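Local coordinates for glutamine cyclotransferase (Xanthomonas campestris, PDB 3MBR), which probably catalyses the cyclisation of N-terminal glutamine to pyroglutamate, and is built as a five-bladed beta-propeller with a calcium ion bound near its centre, at residues D75-L80 against F88-A93; L149-E154 against N165-S170. The protein carries 1 engineered substitution. All coordinates share one frame; numbering follows the deposited sequence.

Contact 1. Residues D75-L80 against F88-A93; sequences DRLIQL and FVYDLA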
loop_
_atom_site.group_PDB
_atom_site.type_symbol
_atom_site.label_atom_id
_atom_site.label_comp_id
_atom_site.label_asym_id
_atom_site.label_seq_id
_atom_site.Cartn_x
_atom_site.Cartn_y
_atom_site.Cartn_z
ATOM N N ASP A 75 6.318 -17.211 -2.790
ATOM C CA ASP A 75 5.867 -17.887 -1.572
ATOM C C ASP A 75 6.177 -17.027 -0.338
ATOM O O ASP A 75 6.039 -17.524 0.800
ATOM C CB ASP A 75 6.601 -19.254 -1.411
ATOM C CG ASP A 75 8.164 -19.106 -1.320
ATOM O OD1 ASP A 75 8.800 -19.947 -0.613
ATOM O OD2 ASP A 75 8.802 -18.212 -1.982
ATOM N N ARG A 76 6.601 -15.785 -0.562
ATOM C CA ARG A 76 7.054 -14.893 0.514
ATOM C C ARG A 76 6.177 -13.658 0.711
ATOM O O ARG A 76 5.583 -13.150 -0.247
ATOM C CB ARG A 76 8.523 -14.396 0.253
ATOM C CG ARG A 76 9.415 -15.628 0.087
ATOM C CD ARG A 76 10.827 -15.441 -0.055
ATOM N NE ARG A 76 11.337 -14.616 -1.136
ATOM C CZ ARG A 76 11.587 -15.002 -2.404
ATOM N NH1 ARG A 76 11.243 -16.190 -2.881
ATOM N NH2 ARG A 76 12.154 -14.133 -3.221
ATOM N N LEU A 77 6.195 -13.150 1.941
ATOM C CA LEU A 77 5.616 -11.845 2.276
ATOM C C LEU A 77 6.729 -10.965 2.753
ATOM O O LEU A 77 7.459 -11.320 3.672
ATOM C CB LEU A 77 4.487 -11.990 3.288
ATOM C CG LEU A 77 3.625 -10.785 3.539
ATOM C CD1 LEU A 77 2.369 -11.278 4.189
ATOM C CD2 LEU A 77 4.280 -9.782 4.413
ATOM N N ILE A 78 6.930 -9.851 2.074
ATOM C CA ILE A 78 8.065 -8.927 2.419
ATOM C C ILE A 78 7.494 -7.702 3.090
ATOM O O ILE A 78 6.514 -7.150 2.601
ATOM C CB ILE A 78 8.856 -8.591 1.091
ATOM C CG1 ILE A 78 9.364 -9.899 0.466
ATOM C CG2 ILE A 78 9.965 -7.613 1.406
ATOM C CD1 ILE A 78 9.908 -9.821 -0.870
ATOM N N GLN A 79 8.126 -7.284 4.192
ATOM C CA GLN A 79 7.600 -6.152 4.936
ATOM C C GLN A 79 8.694 -5.177 5.300
ATOM O O GLN A 79 9.807 -5.584 5.667
ATOM C CB GLN A 79 6.965 -6.690 6.215
ATOM C CG GLN A 79 6.316 -5.563 7.073
ATOM C CD GLN A 79 5.608 -6.053 8.277
ATOM O OE1 GLN A 79 6.022 -6.999 8.921
ATOM N NE2 GLN A 79 4.501 -5.388 8.623
ATOM N N LEU A 80 8.393 -3.872 5.286
ATOM C CA LEU A 80 9.275 -2.801 5.757
ATOM C C LEU A 80 8.938 -2.445 7.184
ATOM O O LEU A 80 7.909 -2.869 7.720
ATOM C CB LEU A 80 9.186 -1.551 4.864
ATOM C CG LEU A 80 9.339 -1.800 3.382
ATOM C CD1 LEU A 80 9.020 -0.492 2.628
ATOM C CD2 LEU A 80 10.748 -2.274 3.082
ATOM N N PHE A 88 11.643 -7.522 6.872
ATOM C CA PHE A 88 11.458 -8.941 7.174
ATOM C C PHE A 88 10.861 -9.678 6.011
ATOM O O PHE A 88 10.086 -9.089 5.209
ATOM C CB PHE A 88 10.517 -9.018 8.385
ATOM C CG PHE A 88 11.192 -8.330 9.635
ATOM C CD1 PHE A 88 10.709 -7.161 10.169
ATOM C CD2 PHE A 88 12.408 -8.808 10.083
ATOM C CE1 PHE A 88 11.295 -6.555 11.314
ATOM C CE2 PHE A 88 13.097 -8.165 11.187
ATOM C CZ PHE A 88 12.534 -7.013 11.736
ATOM N N VAL A 89 11.225 -10.921 5.917
ATOM C CA VAL A 89 10.598 -11.774 4.913
ATOM C C VAL A 89 9.960 -12.910 5.667
ATOM O O VAL A 89 10.666 -13.570 6.452
ATOM C CB VAL A 89 11.656 -12.338 3.882
ATOM C CG1 VAL A 89 11.009 -13.301 2.899
ATOM C CG2 VAL A 89 12.484 -11.197 3.198
ATOM N N TYR A 90 8.671 -13.146 5.420
ATOM C CA TYR A 90 7.939 -14.229 6.047
ATOM C C TYR A 90 7.650 -15.297 5.011
ATOM O O TYR A 90 7.464 -14.963 3.845
ATOM C CB TYR A 90 6.547 -13.724 6.572
ATOM C CG TYR A 90 6.595 -12.613 7.570
ATOM C CD1 TYR A 90 6.716 -11.312 7.164
ATOM C CD2 TYR A 90 6.501 -12.858 8.933
ATOM C CE1 TYR A 90 6.739 -10.261 8.060
ATOM C CE2 TYR A 90 6.545 -11.777 9.901
ATOM C CZ TYR A 90 6.648 -10.468 9.428
ATOM O OH TYR A 90 6.656 -9.334 10.257
ATOM N N ASP A 91 7.541 -16.554 5.452
ATOM C CA ASP A 91 6.875 -17.546 4.588
ATOM C C ASP A 91 5.400 -17.149 4.569
ATOM O O ASP A 91 4.773 -16.973 5.626
ATOM C CB ASP A 91 7.034 -18.913 5.233
ATOM C CG ASP A 91 6.295 -20.002 4.505
ATOM O OD1 ASP A 91 6.763 -20.362 3.393
ATOM O OD2 ASP A 91 5.317 -20.562 5.078
ATOM N N LEU A 92 4.838 -16.976 3.387
ATOM C CA LEU A 92 3.475 -16.544 3.249
ATOM C C LEU A 92 2.474 -17.493 3.887
ATOM O O LEU A 92 1.566 -17.063 4.602
ATOM C CB LEU A 92 3.174 -16.492 1.764
ATOM C CG LEU A 92 2.758 -15.292 0.987
ATOM C CD1 LEU A 92 2.149 -15.874 -0.282
ATOM C CD2 LEU A 92 1.775 -14.480 1.678
ATOM N N ALA A 93 2.600 -18.783 3.617
ATOM C CA ALA A 93 1.605 -19.733 4.125
ATOM C C ALA A 93 1.474 -19.739 5.625
ATOM O O ALA A 93 0.340 -19.797 6.145
ATOM C CB ALA A 93 1.960 -21.151 3.647
HETATM O O HOH W 1 4.349 -19.676 1.474
HETATM O O HOH W 2 9.214 -19.024 2.016
HETATM O O HOH W 3 7.978 -22.145 0.933
#
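L77 and Y90 pair across the antiparallel hairpin of strands 76-81 and 86-91, the two middle strands of a four-stranded blade in the five-bladed beta-propeller. Y90 N donates to L77 O over 2.8 Å and L77 N returns the bond to Y90 O; Q79 and F88 form the next reciprocal pair. The face carrying L77, Q79, F88 and Y90 is buried and closely packed. There the phenol ring of Y90 lies beside L77, both side chains pointing the same way, with L77 CD2 4.0 Å from Y90 CD1, while L77 O meets the ring edge in its plane. Q79 is extended, its CG anti to the backbone N (chi1 -178°), and it crosses Y90 obliquely, amide and ring planes 58° apart. Y90 OH donates to Q79 OE1 at 2.8 Å, nearly along the C=O axis, and Q79 NE2 makes a weak hydrogen bond to S36. V45, from the preceding blade, touches L77, Q79 and Y90. On the other face I78 CG1 lies 4.3 Å from V89 CG2, and F101 touches both residues. R76 lays CD 3.7 Å from V89 CG1, which sits at the guanidinium edge; NH2 forms a salt bridge with D132 and NH1 one with D75. The end away from the hairpin's own turn, at D75 and D91-A93, is looser and wet. L92 N still reaches D75 O at 2.9 Å, and L92 CD2 crosses over L77 CB, but farther out two carboxylates come close, D75 OD1 4.5 Å from D91 OD1. Two waters each donate to both oxygens, which probably eases the repulsion, and D91 OD2 bonds T94. A third water donates to D75 O and D91 OD1 and accepts from A93 N at 2.9 Å.

Contact 2. Residues L149-E154 against N165-S170; sequences LDNLNE and NVWLTS. With CA (calcium ion), chain B.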
loop_
_atom_site.group_PDB
_atom_site.type_symbol
_atom_site.label_atom_id
_atom_site.label_comp_id
_atom_site.label_asym_id
_atom_site.label_seq_id
_atom_site.Cartn_x
_atom_site.Cartn_y
_atom_site.Cartn_z
ATOM N N LEU A 149 6.622 14.583 -6.328
ATOM C CA LEU A 149 5.554 14.141 -5.438
ATOM C C LEU A 149 6.098 13.161 -4.374
ATOM O O LEU A 149 6.480 12.028 -4.727
ATOM C CB LEU A 149 4.452 13.524 -6.337
ATOM C CG LEU A 149 3.212 13.027 -5.626
ATOM C CD1 LEU A 149 2.462 14.303 -5.128
ATOM C CD2 LEU A 149 2.369 12.238 -6.649
ATOM N N ASP A 150 6.125 13.584 -3.093
ATOM C CA ASP A 150 6.637 12.745 -1.991
ATOM C C ASP A 150 5.527 12.413 -1.012
ATOM O O ASP A 150 4.343 12.583 -1.388
ATOM C CB ASP A 150 7.827 13.494 -1.344
ATOM C CG ASP A 150 7.422 14.750 -0.533
ATOM O OD1 ASP A 150 8.387 15.501 -0.147
ATOM O OD2 ASP A 150 6.191 14.991 -0.235
ATOM N N ASN A 151 5.838 11.787 0.130
ATOM C CA ASN A 151 4.813 11.389 1.104
ATOM C C ASN A 151 3.818 10.465 0.471
ATOM O O ASN A 151 2.640 10.546 0.746
ATOM C CB ASN A 151 4.084 12.604 1.742
ATOM C CG ASN A 151 4.831 13.154 2.881
ATOM O OD1 ASN A 151 4.566 12.806 4.063
ATOM N ND2 ASN A 151 5.737 14.030 2.590
ATOM N N LEU A 152 4.335 9.354 -0.007
ATOM C CA LEU A 152 3.498 8.297 -0.639
ATOM C C LEU A 152 3.320 7.120 0.291
ATOM O O LEU A 152 4.324 6.357 0.548
ATOM C CB LEU A 152 4.116 7.886 -1.912
ATOM C CG LEU A 152 4.342 8.963 -2.952
ATOM C CD1 LEU A 152 5.034 8.514 -4.231
ATOM C CD2 LEU A 152 3.089 9.856 -3.353
ATOM N N ASN A 153 2.240 7.081 1.071
ATOM C CA ASN A 153 2.222 6.222 2.259
ATOM C C ASN A 153 1.718 4.794 1.800
ATOM O O ASN A 153 1.711 3.849 2.658
ATOM C CB ASN A 153 1.325 6.763 3.465
ATOM C CG ASN A 153 -0.205 6.658 3.171
ATOM O OD1 ASN A 153 -0.604 6.521 2.062
ATOM N ND2 ASN A 153 -1.032 6.722 4.165
ATOM N N GLU A 154 1.258 4.601 0.526
ATOM C CA GLU A 154 0.879 3.237 0.099
ATOM C C GLU A 154 0.998 3.122 -1.388
ATOM O O GLU A 154 0.734 4.109 -2.117
ATOM C CB GLU A 154 -0.588 2.988 0.557
ATOM C CG GLU A 154 -1.277 1.702 0.038
ATOM C CD GLU A 154 -0.665 0.336 0.394
ATOM O OE1 GLU A 154 -1.361 -0.695 0.227
ATOM O OE2 GLU A 154 0.571 0.300 0.709
ATOM N N ASN A 165 -0.837 6.297 -2.902
ATOM C CA ASN A 165 -1.617 7.250 -2.092
ATOM C C ASN A 165 -0.808 8.436 -1.642
ATOM O O ASN A 165 0.342 8.258 -1.207
ATOM C CB ASN A 165 -2.131 6.552 -0.826
ATOM C CG ASN A 165 -3.193 7.350 -0.124
ATOM O OD1 ASN A 165 -4.266 7.600 -0.697
ATOM N ND2 ASN A 165 -2.943 7.731 1.139
ATOM N N VAL A 166 -1.413 9.636 -1.738
ATOM C CA VAL A 166 -0.842 10.899 -1.315
ATOM C C VAL A 166 -1.815 11.367 -0.136
ATOM O O VAL A 166 -2.916 12.037 -0.294
ATOM C CB VAL A 166 -1.036 11.953 -2.438
ATOM C CG1 VAL A 166 -0.262 13.108 -2.057
ATOM C CG2 VAL A 166 -0.559 11.407 -3.818
ATOM N N TRP A 167 -1.507 10.933 1.041
ATOM C CA TRP A 167 -2.387 11.183 2.148
ATOM C C TRP A 167 -2.620 12.600 2.442
ATOM O O TRP A 167 -3.623 12.900 3.029
ATOM C CB TRP A 167 -1.873 10.494 3.450
ATOM C CG TRP A 167 -0.528 11.124 4.056
ATOM C CD1 TRP A 167 0.827 10.810 3.749
ATOM C CD2 TRP A 167 -0.473 12.125 5.116
ATOM N NE1 TRP A 167 1.690 11.571 4.589
ATOM C CE2 TRP A 167 0.908 12.411 5.371
ATOM C CE3 TRP A 167 -1.473 12.870 5.800
ATOM C CZ2 TRP A 167 1.286 13.331 6.344
ATOM C CZ3 TRP A 167 -1.058 13.799 6.812
ATOM C CH2 TRP A 167 0.247 14.017 7.038
ATOM N N LEU A 168 -1.668 13.490 2.142
ATOM C CA LEU A 168 -1.952 14.810 2.563
ATOM C C LEU A 168 -2.903 15.514 1.601
ATOM O O LEU A 168 -3.447 16.568 1.967
ATOM C CB LEU A 168 -0.737 15.634 2.969
ATOM C CG LEU A 168 0.215 15.716 1.897
ATOM C CD1 LEU A 168 -0.200 16.958 1.233
ATOM C CD2 LEU A 168 1.650 15.767 2.673
ATOM N N THR A 169 -3.174 14.895 0.453
ATOM C CA THR A 169 -4.197 15.509 -0.400
ATOM C C THR A 169 -5.427 14.589 -0.584
ATOM O O THR A 169 -6.395 15.049 -1.240
ATOM C CB THR A 169 -3.698 15.813 -1.833
ATOM O OG1 THR A 169 -4.826 16.206 -2.616
ATOM C CG2 THR A 169 -3.235 14.609 -2.441
ATOM N N SER A 170 -5.434 13.406 0.076
ATOM C CA SER A 170 -6.561 12.359 -0.074
ATOM C C SER A 170 -6.774 11.659 -1.545
ATOM O O SER A 170 -7.742 10.904 -1.927
ATOM C CB SER A 170 -7.880 12.956 0.498
ATOM O OG SER A 170 -7.630 13.287 1.882
HETATM CA CA CA B . -0.869 -2.241 -1.666
HETATM O O HOH W 4 0.917 12.897 0.781
HETATM O O HOH W 5 1.233 -3.378 -1.251
#
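N165 and E154 meet where strands 152-158 and 161-166 begin to splay, at the open end of an antiparallel hairpin in another blade of the beta-propeller. Backbone bonding is sparse: N165 N donates to E154 O at 2.8 Å, whereas N153 N to N165 O is weak, and the CA of L152 also approaches that carbonyl oxygen. Side-chain amides take over beyond it. N165 ND2 donates to N153 OD1 at 2.8 Å; the acceptor lies in the amide plane of N165, but the donor is tilted from the N153 carbonyl plane. N153 ND2 hydrogen-bonds to L206 O, so both polar ends of this buried amide are held. Nearer the surface W167 NE1 donates to N151 OD1 over 3.2 Å, a bent bond with an N-H...O angle of 139°, amide and ring planes 62° apart. N151 ND2 bonds D150 OD2 from above the carboxylate plane, and together with the bond from W167 this helps set the rotation of the N151 amide. One water donates to N151 O at 2.9 Å and accepts from L168 N. Apolar contacts are few. V166 CG2 lies beside L152 CD2 at 4.0 Å and meets L149 CD2 tip to tip, with W185 touching L149 and V166. L168 CD2 crosses N151 at CB, 4.1 Å away. Metal binding lies at the inner end: the E154 chain bends at chi2 (61°), which places CD; the carboxylate leads away from N165, and OE1 binds the calcium ion at 2.5 Å.

In the fold
Both contacts are antiparallel hairpins, but contact 1 joins the two middle strands of its blade and contact 2 the first two of its own, with the blade that starts at strand 109-112 between them in sequence. They lie on opposite sides of the chain's centre, about 25 Å apart between centres and about 9 Å at the nearest atoms, without touching. The calcium ion relates them unequally. Contact 2 supplies E154, which shares the ion with L26, L155, E156 and I209, whereas no residue of contact 1 is among these ligands and the side chain of L77 stays about 11 Å from the metal. Q79 is about 10 Å from E154, side chain to side chain.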